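Local coordinates for protein possible adhesin (Caldicellulosiruptor kronotskyensis, PDB 4WA0) that probably mediates attachment of this thermophilic bacterium to cellulose, as a tapirin-type adhesin represented here by its magnesium-binding, beta-helical C-terminal domain, at residues A11-G16 / S313-G318; G247-T252 / V260-S265; S265-N270 / G298-V303. All coordinates share one frame; numbering follows the deposited sequence.

Contact 1 (A11-G16 / S313-G318); sequences AIFSKG and SIISLG
Phe13 and Ile315 are paired at the middle of two parallel strands whose end-to-end directions differ by 8°. The tight part is the ladder beneath them. Ile314 N donates to Ala11 O and Phe13 N to Ile314 O (2.9 Å), and Ser316 N meets Phe13 O almost straight (2.8 Å, 172° at the hydrogen). Ile12 and Ile314 lie together on one face of the pair. On the other face the Phe13 ring, with CG anti to its backbone N, crosses Ile315 obliquely; CD1 lies 4.1 Å from Ile315 CG2, and CE1 approaches Leu317 CD2 at 4.3 Å.

Toward the C-terminal ends of the strands the pairing turns looser and more polar. Lys15 N still donates to Ser316 O, from above the carbonyl plane. The partly exposed Lys15 chain runs past Gly318 O, 3.6 Å from CB, and bends at chi3, where NZ donates to Leu317 O (3.2 Å), also from above that carbonyl plane. Ser14 OG and Ser316 OG stay 4.2 Å apart, joined by a water that also bonds Gly16 N and Gly318 O; Ser14 OG itself donates to Gly16 O.

Ile12, Ile314 and the two serines face the interior of the beta-helix. All four side chains touch strand 320-325, the serines at Phe321, and the two isoleucines also reach strand 333-337. Phe13 instead stacks on Tyr32 and also touches Pro7 and Thr228, while strands 30-33 and 291-296 continue the hydrogen bonding beyond 10-14 and 313-316 respectively.

Contact 2 (G247-T252 / V260-S265); sequences GSTADT and VIYGES
Gly247 and Tyr262 form a hydrogen-bonded antiparallel pair: Gly247 N donates to Tyr262 O (2.9 Å), and Tyr262 N returns to Gly247 O (2.8 Å) from above the carbonyl plane. Thr249 and Val260 make the second such pair. Between them Ser248 and Ile261 are a non-hydrogen-bonded pair, with Ser248 CA only 3.0 Å from Val260 O and Ile261 CD1 turned back to 3.7 Å from Ser248 CB. On the opposite face Thr249 OG1 comes up to the edge of the Tyr262 ring, 4.1 Å from CE2, while Val260 CG2 sits 3.9 Å above one ring face, offset toward the rim.

The next shell fixes these groups. Asp347 OD2, on helix 342-352, is hydrogen-bonded to both Thr249 OG1 and Tyr262 OH, tying the two strands through one carboxylate oxygen. Ser248 OG bonds Glu275 OE2 and Arg279 NE, and its backbone N bonds Asp239 OD2. Asp239 and Glu275 are magnesium ligands, as is Leu246 just before the strand, so Ser248 acts in the second shell of the metal. The pairing is that of a beta hairpin, whose antiparallel strand 247-251 ends a run of parallel strands beside the magnesium site.

Contact 3 (S265-N270 / G298-V303); sequences SYINDN and GNITFV
Asp269 and Phe302 cross at about a right angle, the carboxylate and ring planes 77° apart. Asp269 OD2 lies at the ring's edge, 3.6 Å from Phe302 CD1. The other oxygen, Asp269 OD1, accepts a hydrogen bond from Val303 N at 2.8 Å, approached from above the carboxylate plane. A chi1 of 72° sets the Asp269 carboxyl between its own backbone N and carbonyl carbon, directed across to the second strand. Val303 CG2 packs against the same oxygen, 3.3 Å from Asp269 OD1. Val303 crosses Asn270 at about a right angle, CG2 3.8 Å from Asn270 OD1.

Asn268 and Thr301 instead lie alongside each other, pointing the same way, with Asn268 OD1 3.4 Å from Thr301 CB. A water between them bonds Thr301 OG1 and approaches Asn268 OD1, while Asn268 ND2 turns to Glu271. On the reverse face Ile267 CB meets Ile300 CG1 (4.2 Å), and both residues pack on Leu294. Backbone bonds of the parallel pairing hold this register: Ile267 N to Asn299 O, Thr301 N to Ile267 O (2.9 Å) and Asp269 N to Thr301 O.

Strand 266-268 passes straight into helix 269-280, and Asp269 is the first helical residue. Its OD2 forms a salt bridge with Arg273 one turn on. That arginine, and the helix's N-terminal end, would be expected to favour the charged carboxylate, which joins the helix start to the end of strand 299-302.

From the N terminus, 11-16 opens the longest loop, which contact 1 closes 297 residues later when 313-318 pairs with it. Contacts 2 and 3 both nest inside that loop and follow in series: 247-252 pairs with 260-265 as a hairpin, then 265-270, sharing Ser265, pairs with 298-303, closing a shorter loop. Contact 1 thus joins the first strand of the beta-helix to one near the C terminus, and contacts 2 and 3 finish the end beside the magnesium site, on two different faces. Contact 3 touches both others, through Ile300 CD1 on Ile314 CG2 (3.6 Å) and Ile267 CD1 on Ile261 O (3.7 Å); contacts 1 and 2 do not meet.

Contact 1 (A11-G16 / S313-G318)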
ATOM      1  N   ALA A  11       0.054  10.321   0.097  1.00 13.13           N
ATOM      2  CA  ALA A  11      -1.276  10.456  -0.475  1.00 12.69           C
ATOM      3  C   ALA A  11      -2.316  10.101   0.602  1.00 12.20           C
ATOM      4  O   ALA A  11      -3.386  10.772   0.769  1.00 12.90           O
ATOM      5  CB  ALA A  11      -1.439   9.572  -1.637  1.00 13.15           C
ATOM      6  N   ILE A  12      -2.021   9.002   1.309  1.00 11.08           N
ATOM      7  CA  ILE A  12      -2.868   8.542   2.414  1.00 11.51           C
ATOM      8  C   ILE A  12      -1.921   8.150   3.569  1.00 12.10           C
ATOM      9  O   ILE A  12      -1.074   7.254   3.413  1.00 11.48           O
ATOM     10  CB  ILE A  12      -3.755   7.356   2.039  1.00 11.51           C
ATOM     11  CG1 ILE A  12      -4.658   7.659   0.854  1.00 12.30           C
ATOM     12  CG2 ILE A  12      -4.613   6.931   3.220  1.00 12.51           C
ATOM     13  CD1 ILE A  12      -5.355   6.469   0.327  1.00 13.06           C
ATOM     14  N   PHE A  13      -2.059   8.836   4.699  1.00 11.99           N
ATOM     15  CA  PHE A  13      -1.302   8.513   5.903  1.00 11.43           C
ATOM     16  C   PHE A  13      -2.285   8.127   7.012  1.00 11.65           C
ATOM     17  O   PHE A  13      -3.193   8.891   7.349  1.00 14.43           O
ATOM     18  CB  PHE A  13      -0.439   9.688   6.306  1.00 13.04           C
ATOM     19  CG  PHE A  13       0.365   9.423   7.534  1.00 13.75           C
ATOM     20  CD1 PHE A  13      -0.222   9.534   8.813  1.00 16.57           C
ATOM     21  CD2 PHE A  13       1.702   9.069   7.417  1.00 15.89           C
ATOM     22  CE1 PHE A  13       0.552   9.210   9.920  1.00 17.51           C
ATOM     23  CE2 PHE A  13       2.456   8.756   8.522  1.00 17.22           C
ATOM     24  CZ  PHE A  13       1.875   8.846   9.765  1.00 18.49           C
ATOM     25  N   SER A  14      -2.140   6.960   7.607  1.00 11.69           N
ATOM     26  CA  SER A  14      -2.977   6.547   8.716  1.00 12.29           C
ATOM     27  C   SER A  14      -2.123   6.176   9.921  1.00 11.77           C
ATOM     28  O   SER A  14      -1.317   5.223   9.875  1.00 12.67           O
ATOM     29  CB  SER A  14      -3.800   5.340   8.279  1.00 13.92           C
ATOM     30  OG  SER A  14      -4.720   4.896   9.285  1.00 14.10           O
ATOM     31  N   LYS A  15      -2.349   6.869  11.027  1.00 13.32           N
ATOM     32  CA  LYS A  15      -1.572   6.598  12.284  1.00 13.73           C
ATOM     33  C   LYS A  15      -1.762   5.156  12.711  1.00 14.76           C
ATOM     34  O   LYS A  15      -0.777   4.505  13.083  1.00 15.75           O
ATOM     35  CB  LYS A  15      -1.871   7.578  13.403  1.00 15.76           C
ATOM     36  CG  LYS A  15      -1.236   7.218  14.789  1.00 20.09           C
ATOM     37  CD  LYS A  15      -1.646   8.284  15.829  1.00 24.55           C
ATOM     38  CE  LYS A  15      -2.296   7.663  17.074  1.00 33.69           C
ATOM     39  NZ  LYS A  15      -3.269   8.617  17.734  1.00 40.95           N
ATOM     40  N   GLY A  16      -3.005   4.660  12.691  1.00 13.89           N
ATOM     41  CA  GLY A  16      -3.386   3.356  13.120  1.00 14.83           C
ATOM     42  C   GLY A  16      -3.837   2.534  11.902  1.00 13.87           C
ATOM     43  O   GLY A  16      -3.519   2.875  10.750  1.00 12.91           O
ATOM     44  N   SER A 313      -4.438  15.124  -0.527  1.00 10.44           N
ATOM     45  CA  SER A 313      -4.047  14.052   0.354  1.00 10.88           C
ATOM     46  C   SER A 313      -5.063  13.878   1.464  1.00 11.49           C
ATOM     47  O   SER A 313      -5.895  14.783   1.735  1.00 11.29           O
ATOM     48  CB  SER A 313      -2.611  14.297   0.898  1.00 12.90           C
ATOM     49  OG  SER A 313      -2.571  15.332   1.895  1.00 14.80           O
ATOM     50  N   ILE A 314      -4.957  12.729   2.111  1.00 11.34           N
ATOM     51  CA  ILE A 314      -5.809  12.289   3.258  1.00 11.42           C
ATOM     52  C   ILE A 314      -4.928  11.815   4.386  1.00 11.96           C
ATOM     53  O   ILE A 314      -4.075  10.904   4.197  1.00 14.12           O
ATOM     54  CB  ILE A 314      -6.775  11.136   2.845  1.00 13.10           C
ATOM     55  CG1 ILE A 314      -7.646  11.609   1.767  1.00 12.50           C
ATOM     56  CG2 ILE A 314      -7.482  10.576   4.063  1.00 15.18           C
ATOM     57  CD1 ILE A 314      -8.362  10.446   1.132  1.00 14.03           C
ATOM     58  N   ILE A 315      -5.124  12.397   5.595  1.00 11.75           N
ATOM     59  CA  ILE A 315      -4.317  12.088   6.774  1.00 11.61           C
ATOM     60  C   ILE A 315      -5.216  11.790   7.938  1.00 12.72           C
ATOM     61  O   ILE A 315      -6.055  12.619   8.283  1.00 13.71           O
ATOM     62  CB  ILE A 315      -3.370  13.248   7.127  1.00 13.85           C
ATOM     63  CG1 ILE A 315      -2.421  13.477   5.969  1.00 15.63           C
ATOM     64  CG2 ILE A 315      -2.548  12.932   8.403  1.00 14.02           C
ATOM     65  CD1 ILE A 315      -1.667  14.758   6.029  1.00 18.02           C
ATOM     66  N   SER A 316      -5.057  10.604   8.512  1.00 12.87           N
ATOM     67  CA  SER A 316      -5.761  10.295   9.725  1.00 15.91           C
ATOM     68  C   SER A 316      -4.747  10.215  10.842  1.00 16.21           C
ATOM     69  O   SER A 316      -3.687   9.583  10.701  1.00 15.30           O
ATOM     70  CB  SER A 316      -6.388   8.926   9.605  1.00 18.93           C
ATOM     71  OG  SER A 316      -6.599   8.333  10.908  1.00 21.02           O
ATOM     72  N   LEU A 317      -5.108  10.802  11.969  1.00 16.23           N
ATOM     73  CA  LEU A 317      -4.237  10.880  13.129  1.00 17.48           C
ATOM     74  C   LEU A 317      -4.958  10.315  14.325  1.00 19.54           C
ATOM     75  O   LEU A 317      -4.516  10.559  15.446  1.00 17.89           O
ATOM     76  CB  LEU A 317      -3.808  12.353  13.401  1.00 18.53           C
ATOM     77  CG  LEU A 317      -2.947  13.005  12.308  1.00 19.19           C
ATOM     78  CD1 LEU A 317      -2.633  14.440  12.631  1.00 21.32           C
ATOM     79  CD2 LEU A 317      -1.715  12.200  12.097  1.00 22.20           C
ATOM     80  N   GLY A 318      -5.991   9.512  14.055  1.00 18.44           N
ATOM     81  CA  GLY A 318      -6.731   8.750  15.022  1.00 20.86           C
ATOM     82  C   GLY A 318      -6.209   7.349  15.280  1.00 20.51           C
ATOM     83  O   GLY A 318      -5.126   6.973  14.874  1.00 21.42           O
TER
HETATM   84  O   HOH W   1      -5.431   5.900  11.958  1.00 15.58           O

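Contact 2 (G247-T252 / V260-S265)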
ATOM      1  N   GLY A 247     -12.942  22.543  10.690  1.00 16.41           N
ATOM      2  CA  GLY A 247     -12.041  23.696  10.560  1.00 15.17           C
ATOM      3  C   GLY A 247     -11.400  23.712   9.190  1.00 15.84           C
ATOM      4  O   GLY A 247     -11.367  22.698   8.516  1.00 13.33           O
ATOM      5  N   SER A 248     -10.851  24.875   8.808  1.00 14.25           N
ATOM      6  CA  SER A 248     -10.174  24.989   7.531  1.00 14.21           C
ATOM      7  C   SER A 248      -9.162  26.105   7.512  1.00 15.18           C
ATOM      8  O   SER A 248      -9.346  27.120   8.190  1.00 17.18           O
ATOM      9  CB  SER A 248     -11.190  25.249   6.421  1.00 14.85           C
ATOM     10  OG  SER A 248     -11.989  26.396   6.608  1.00 17.40           O
ATOM     11  N   THR A 249      -8.135  25.944   6.674  1.00 15.45           N
ATOM     12  CA  THR A 249      -7.251  27.015   6.330  1.00 16.15           C
ATOM     13  C   THR A 249      -7.058  26.942   4.839  1.00 16.24           C
ATOM     14  O   THR A 249      -6.767  25.845   4.301  1.00 15.24           O
ATOM     15  CB  THR A 249      -5.919  26.812   7.052  1.00 17.61           C
ATOM     16  OG1 THR A 249      -6.144  26.688   8.462  1.00 19.26           O
ATOM     17  CG2 THR A 249      -4.854  27.900   6.761  1.00 19.16           C
ATOM     18  N   ALA A 250      -7.117  28.113   4.184  1.00 16.18           N
ATOM     19  CA  ALA A 250      -6.924  28.170   2.732  1.00 14.50           C
ATOM     20  C   ALA A 250      -5.671  28.953   2.347  1.00 16.76           C
ATOM     21  O   ALA A 250      -5.189  29.804   3.114  1.00 17.24           O
ATOM     22  CB  ALA A 250      -8.108  28.723   2.078  1.00 16.17           C
ATOM     23  N   ASP A 251      -5.115  28.517   1.243  1.00 15.60           N
ATOM     24  CA  ASP A 251      -4.068  29.252   0.530  1.00 15.86           C
ATOM     25  C   ASP A 251      -4.559  29.652  -0.846  1.00 16.26           C
ATOM     26  O   ASP A 251      -4.606  28.811  -1.772  1.00 16.98           O
ATOM     27  CB  ASP A 251      -2.794  28.430   0.498  1.00 15.34           C
ATOM     28  CG  ASP A 251      -1.612  29.146  -0.210  1.00 16.71           C
ATOM     29  OD1 ASP A 251      -1.710  30.343  -0.640  1.00 16.38           O
ATOM     30  OD2 ASP A 251      -0.565  28.428  -0.366  1.00 18.22           O
ATOM     31  N   THR A 252      -4.897  30.939  -0.985  1.00 16.54           N
ATOM     32  CA  THR A 252      -5.445  31.447  -2.221  1.00 16.34           C
ATOM     33  C   THR A 252      -4.364  32.183  -3.034  1.00 17.16           C
ATOM     34  O   THR A 252      -4.666  32.789  -4.043  1.00 19.64           O
ATOM     35  CB  THR A 252      -6.669  32.386  -1.962  1.00 19.31           C
ATOM     36  OG1 THR A 252      -6.276  33.417  -1.061  1.00 19.83           O
ATOM     37  CG2 THR A 252      -7.778  31.570  -1.359  1.00 20.74           C
ATOM     38  N   VAL A 260      -6.934  23.076   3.521  1.00 13.72           N
ATOM     39  CA  VAL A 260      -6.953  21.972   4.445  1.00 13.73           C
ATOM     40  C   VAL A 260      -8.263  22.025   5.245  1.00 13.53           C
ATOM     41  O   VAL A 260      -8.630  23.088   5.762  1.00 14.79           O
ATOM     42  CB  VAL A 260      -5.672  21.852   5.304  1.00 14.41           C
ATOM     43  CG1 VAL A 260      -5.450  23.094   6.108  1.00 15.35           C
ATOM     44  CG2 VAL A 260      -5.696  20.625   6.191  1.00 13.98           C
ATOM     45  N   ILE A 261      -8.916  20.853   5.324  1.00 11.68           N
ATOM     46  CA  ILE A 261     -10.087  20.659   6.177  1.00 12.93           C
ATOM     47  C   ILE A 261      -9.724  19.771   7.337  1.00 12.94           C
ATOM     48  O   ILE A 261      -9.177  18.706   7.118  1.00 12.75           O
ATOM     49  CB  ILE A 261     -11.202  20.007   5.348  1.00 12.73           C
ATOM     50  CG1 ILE A 261     -11.582  20.834   4.114  1.00 15.32           C
ATOM     51  CG2 ILE A 261     -12.498  19.797   6.101  1.00 13.33           C
ATOM     52  CD1 ILE A 261     -11.913  22.300   4.300  1.00 16.90           C
ATOM     53  N   TYR A 262     -10.085  20.204   8.553  1.00 13.00           N
ATOM     54  CA  TYR A 262      -9.800  19.475   9.760  1.00 14.32           C
ATOM     55  C   TYR A 262     -11.140  19.005  10.335  1.00 15.04           C
ATOM     56  O   TYR A 262     -12.052  19.816  10.493  1.00 14.24           O
ATOM     57  CB  TYR A 262      -9.198  20.369  10.789  1.00 14.32           C
ATOM     58  CG  TYR A 262      -7.814  20.927  10.424  1.00 12.92           C
ATOM     59  CD1 TYR A 262      -6.725  20.175  10.558  1.00 14.50           C
ATOM     60  CD2 TYR A 262      -7.665  22.255  10.075  1.00 15.86           C
ATOM     61  CE1 TYR A 262      -5.443  20.686  10.241  1.00 17.03           C
ATOM     62  CE2 TYR A 262      -6.402  22.773   9.741  1.00 15.05           C
ATOM     63  CZ  TYR A 262      -5.317  21.977   9.877  1.00 16.42           C
ATOM     64  OH  TYR A 262      -4.042  22.450   9.602  1.00 20.23           O
ATOM     65  N   GLY A 263     -11.258  17.713  10.602  1.00 14.77           N
ATOM     66  CA  GLY A 263     -12.441  17.211  11.375  1.00 13.02           C
ATOM     67  C   GLY A 263     -11.938  16.315  12.477  1.00 14.80           C
ATOM     68  O   GLY A 263     -11.546  15.186  12.226  1.00 13.59           O
ATOM     69  N   GLU A 264     -11.978  16.775  13.723  1.00 13.97           N
ATOM     70  CA  GLU A 264     -11.480  15.942  14.783  1.00 16.07           C
ATOM     71  C   GLU A 264     -12.144  14.574  14.825  1.00 17.01           C
ATOM     72  O   GLU A 264     -11.484  13.529  14.774  1.00 17.37           O
ATOM     73  CB  GLU A 264     -11.594  16.649  16.146  1.00 17.03           C
ATOM     74  CG  GLU A 264     -11.244  15.784  17.348  1.00 18.86           C
ATOM     75  CD  GLU A 264      -9.756  15.434  17.484  1.00 20.95           C
ATOM     76  OE1 GLU A 264      -8.915  15.902  16.662  1.00 20.92           O
ATOM     77  OE2 GLU A 264      -9.387  14.705  18.426  1.00 23.63           O
ATOM     78  N   SER A 265     -13.461  14.570  14.873  1.00 16.31           N
ATOM     79  CA  SER A 265     -14.189  13.310  15.010  1.00 19.99           C
ATOM     80  C   SER A 265     -14.399  12.489  13.764  1.00 14.90           C
ATOM     81  O   SER A 265     -14.587  11.254  13.845  1.00 13.54           O
ATOM     82  CB  SER A 265     -15.585  13.617  15.660  1.00 22.09           C
ATOM     83  OG  SER A 265     -15.423  14.171  16.973  1.00 29.73           O
TER

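Contact 3 (S265-N270 / G298-V303)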
ATOM      1  N   SER A 265     -13.461  14.570  14.873  1.00 16.31           N
ATOM      2  CA  SER A 265     -14.189  13.310  15.010  1.00 19.99           C
ATOM      3  C   SER A 265     -14.399  12.489  13.764  1.00 14.90           C
ATOM      4  O   SER A 265     -14.587  11.254  13.845  1.00 13.54           O
ATOM      5  CB  SER A 265     -15.585  13.617  15.660  1.00 22.09           C
ATOM      6  OG  SER A 265     -15.423  14.171  16.973  1.00 29.73           O
ATOM      7  N   TYR A 266     -14.466  13.160  12.605  1.00 14.53           N
ATOM      8  CA  TYR A 266     -14.796  12.581  11.354  1.00 14.26           C
ATOM      9  C   TYR A 266     -14.799  13.730  10.335  1.00 12.78           C
ATOM     10  O   TYR A 266     -14.856  14.917  10.678  1.00 13.34           O
ATOM     11  CB  TYR A 266     -16.168  11.839  11.329  1.00 13.51           C
ATOM     12  CG  TYR A 266     -17.339  12.638  11.923  1.00 12.74           C
ATOM     13  CD1 TYR A 266     -18.011  13.608  11.178  1.00 12.52           C
ATOM     14  CD2 TYR A 266     -17.799  12.383  13.197  1.00 14.18           C
ATOM     15  CE1 TYR A 266     -19.048  14.318  11.736  1.00 12.75           C
ATOM     16  CE2 TYR A 266     -18.779  13.176  13.781  1.00 15.06           C
ATOM     17  CZ  TYR A 266     -19.449  14.053  13.032  1.00 13.02           C
ATOM     18  OH  TYR A 266     -20.453  14.798  13.536  1.00 14.04           O
ATOM     19  N   ILE A 267     -14.707  13.333   9.064  1.00 11.88           N
ATOM     20  CA  ILE A 267     -15.079  14.189   7.997  1.00 11.54           C
ATOM     21  C   ILE A 267     -16.019  13.466   7.020  1.00 12.39           C
ATOM     22  O   ILE A 267     -15.694  12.409   6.482  1.00 12.24           O
ATOM     23  CB  ILE A 267     -13.870  14.790   7.182  1.00 12.21           C
ATOM     24  CG1 ILE A 267     -12.899  15.533   8.075  1.00 12.78           C
ATOM     25  CG2 ILE A 267     -14.399  15.656   6.071  1.00 12.94           C
ATOM     26  CD1 ILE A 267     -11.540  15.817   7.421  1.00 13.54           C
ATOM     27  N   ASN A 268     -17.111  14.134   6.699  1.00 11.61           N
ATOM     28  CA  ASN A 268     -18.036  13.699   5.635  1.00 12.63           C
ATOM     29  C   ASN A 268     -18.034  14.733   4.492  1.00 13.12           C
ATOM     30  O   ASN A 268     -17.977  15.934   4.763  1.00 13.77           O
ATOM     31  CB  ASN A 268     -19.470  13.521   6.183  1.00 13.54           C
ATOM     32  CG  ASN A 268     -19.497  12.549   7.304  1.00 14.02           C
ATOM     33  OD1 ASN A 268     -18.833  11.507   7.251  1.00 15.25           O
ATOM     34  ND2 ASN A 268     -20.185  12.916   8.425  1.00 13.11           N
ATOM     35  N   ASP A 269     -18.013  14.263   3.248  1.00 13.04           N
ATOM     36  CA  ASP A 269     -17.636  15.209   2.190  1.00 17.05           C
ATOM     37  C   ASP A 269     -18.622  16.281   1.884  1.00 17.12           C
ATOM     38  O   ASP A 269     -18.213  17.390   1.530  1.00 17.41           O
ATOM     39  CB  ASP A 269     -17.125  14.522   0.948  1.00 18.25           C
ATOM     40  CG  ASP A 269     -18.190  13.837   0.184  1.00 19.94           C
ATOM     41  OD1 ASP A 269     -19.209  13.400   0.743  1.00 20.62           O
ATOM     42  OD2 ASP A 269     -17.960  13.724  -1.055  1.00 27.97           O
ATOM     43  N   ASN A 270     -19.914  16.012   2.067  1.00 15.67           N
ATOM     44  CA  ASN A 270     -20.871  17.082   1.860  1.00 17.82           C
ATOM     45  C   ASN A 270     -20.717  18.204   2.919  1.00 16.45           C
ATOM     46  O   ASN A 270     -20.864  19.399   2.597  1.00 18.06           O
ATOM     47  CB  ASN A 270     -22.251  16.487   1.861  1.00 18.51           C
ATOM     48  CG  ASN A 270     -22.592  15.901   3.214  1.00 20.16           C
ATOM     49  OD1 ASN A 270     -21.836  15.119   3.754  1.00 19.93           O
ATOM     50  ND2 ASN A 270     -23.697  16.335   3.791  1.00 22.61           N
ATOM     51  N   GLY A 298     -11.030  10.619  12.928  1.00 14.51           N
ATOM     52  CA  GLY A 298     -12.014   9.601  12.662  1.00 14.08           C
ATOM     53  C   GLY A 298     -12.101   9.255  11.214  1.00 13.13           C
ATOM     54  O   GLY A 298     -11.107   9.384  10.470  1.00 14.01           O
ATOM     55  N   ASN A 299     -13.236   8.705  10.824  1.00 12.50           N
ATOM     56  CA  ASN A 299     -13.382   8.184   9.447  1.00 12.94           C
ATOM     57  C   ASN A 299     -13.684   9.291   8.482  1.00 12.46           C
ATOM     58  O   ASN A 299     -14.168  10.369   8.873  1.00 12.74           O
ATOM     59  CB  ASN A 299     -14.470   7.175   9.353  1.00 13.90           C
ATOM     60  CG  ASN A 299     -14.157   5.910  10.175  1.00 12.51           C
ATOM     61  OD1 ASN A 299     -13.028   5.545  10.433  1.00 11.25           O
ATOM     62  ND2 ASN A 299     -15.243   5.265  10.625  1.00 14.46           N
ATOM     63  N   ILE A 300     -13.320   9.075   7.227  1.00 13.06           N
ATOM     64  CA  ILE A 300     -13.635   9.987   6.124  1.00 14.73           C
ATOM     65  C   ILE A 300     -14.564   9.312   5.184  1.00 14.61           C
ATOM     66  O   ILE A 300     -14.243   8.224   4.670  1.00 14.04           O
ATOM     67  CB  ILE A 300     -12.318  10.533   5.458  1.00 18.40           C
ATOM     68  CG1 ILE A 300     -11.560  11.323   6.534  1.00 18.24           C
ATOM     69  CG2 ILE A 300     -12.599  11.337   4.185  1.00 19.82           C
ATOM     70  CD1 ILE A 300     -10.220  11.817   6.039  1.00 21.10           C
ATOM     71  N   THR A 301     -15.734   9.939   4.925  1.00 13.11           N
ATOM     72  CA  THR A 301     -16.841   9.336   4.149  1.00 13.60           C
ATOM     73  C   THR A 301     -17.181  10.242   2.997  1.00 15.36           C
ATOM     74  O   THR A 301     -17.326  11.453   3.140  1.00 15.24           O
ATOM     75  CB  THR A 301     -18.079   9.108   5.024  1.00 14.96           C
ATOM     76  OG1 THR A 301     -17.647   8.331   6.136  1.00 13.65           O
ATOM     77  CG2 THR A 301     -19.217   8.337   4.287  1.00 18.30           C
ATOM     78  N   PHE A 302     -17.398   9.597   1.871  1.00 16.27           N
ATOM     79  CA  PHE A 302     -17.773  10.251   0.610  1.00 17.65           C
ATOM     80  C   PHE A 302     -19.179   9.779   0.391  1.00 18.04           C
ATOM     81  O   PHE A 302     -19.448   8.556   0.388  1.00 18.13           O
ATOM     82  CB  PHE A 302     -16.815   9.869  -0.523  1.00 19.13           C
ATOM     83  CG  PHE A 302     -15.429  10.349  -0.316  1.00 17.63           C
ATOM     84  CD1 PHE A 302     -15.036  11.645  -0.563  1.00 17.66           C
ATOM     85  CD2 PHE A 302     -14.474   9.485   0.239  1.00 17.47           C
ATOM     86  CE1 PHE A 302     -13.728  12.082  -0.327  1.00 17.96           C
ATOM     87  CE2 PHE A 302     -13.210   9.945   0.493  1.00 17.15           C
ATOM     88  CZ  PHE A 302     -12.818  11.226   0.232  1.00 19.92           C
ATOM     89  N   VAL A 303     -20.118  10.742   0.339  1.00 19.02           N
ATOM     90  CA  VAL A 303     -21.539  10.374   0.381  1.00 24.28           C
ATOM     91  C   VAL A 303     -22.239  10.266  -0.968  1.00 29.90           C
ATOM     92  O   VAL A 303     -23.310   9.669  -1.034  1.00 31.79           O
ATOM     93  CB  VAL A 303     -22.403  11.269   1.339  1.00 26.60           C
ATOM     94  CG1 VAL A 303     -21.848  11.220   2.758  1.00 27.16           C
ATOM     95  CG2 VAL A 303     -22.446  12.701   0.862  1.00 26.70           C
TER
HETATM   96  O   HOH W   2     -15.671   8.441  12.450  1.00 12.12           O
HETATM   97  O   HOH W   3     -16.935   9.965   8.250  1.00 12.68           O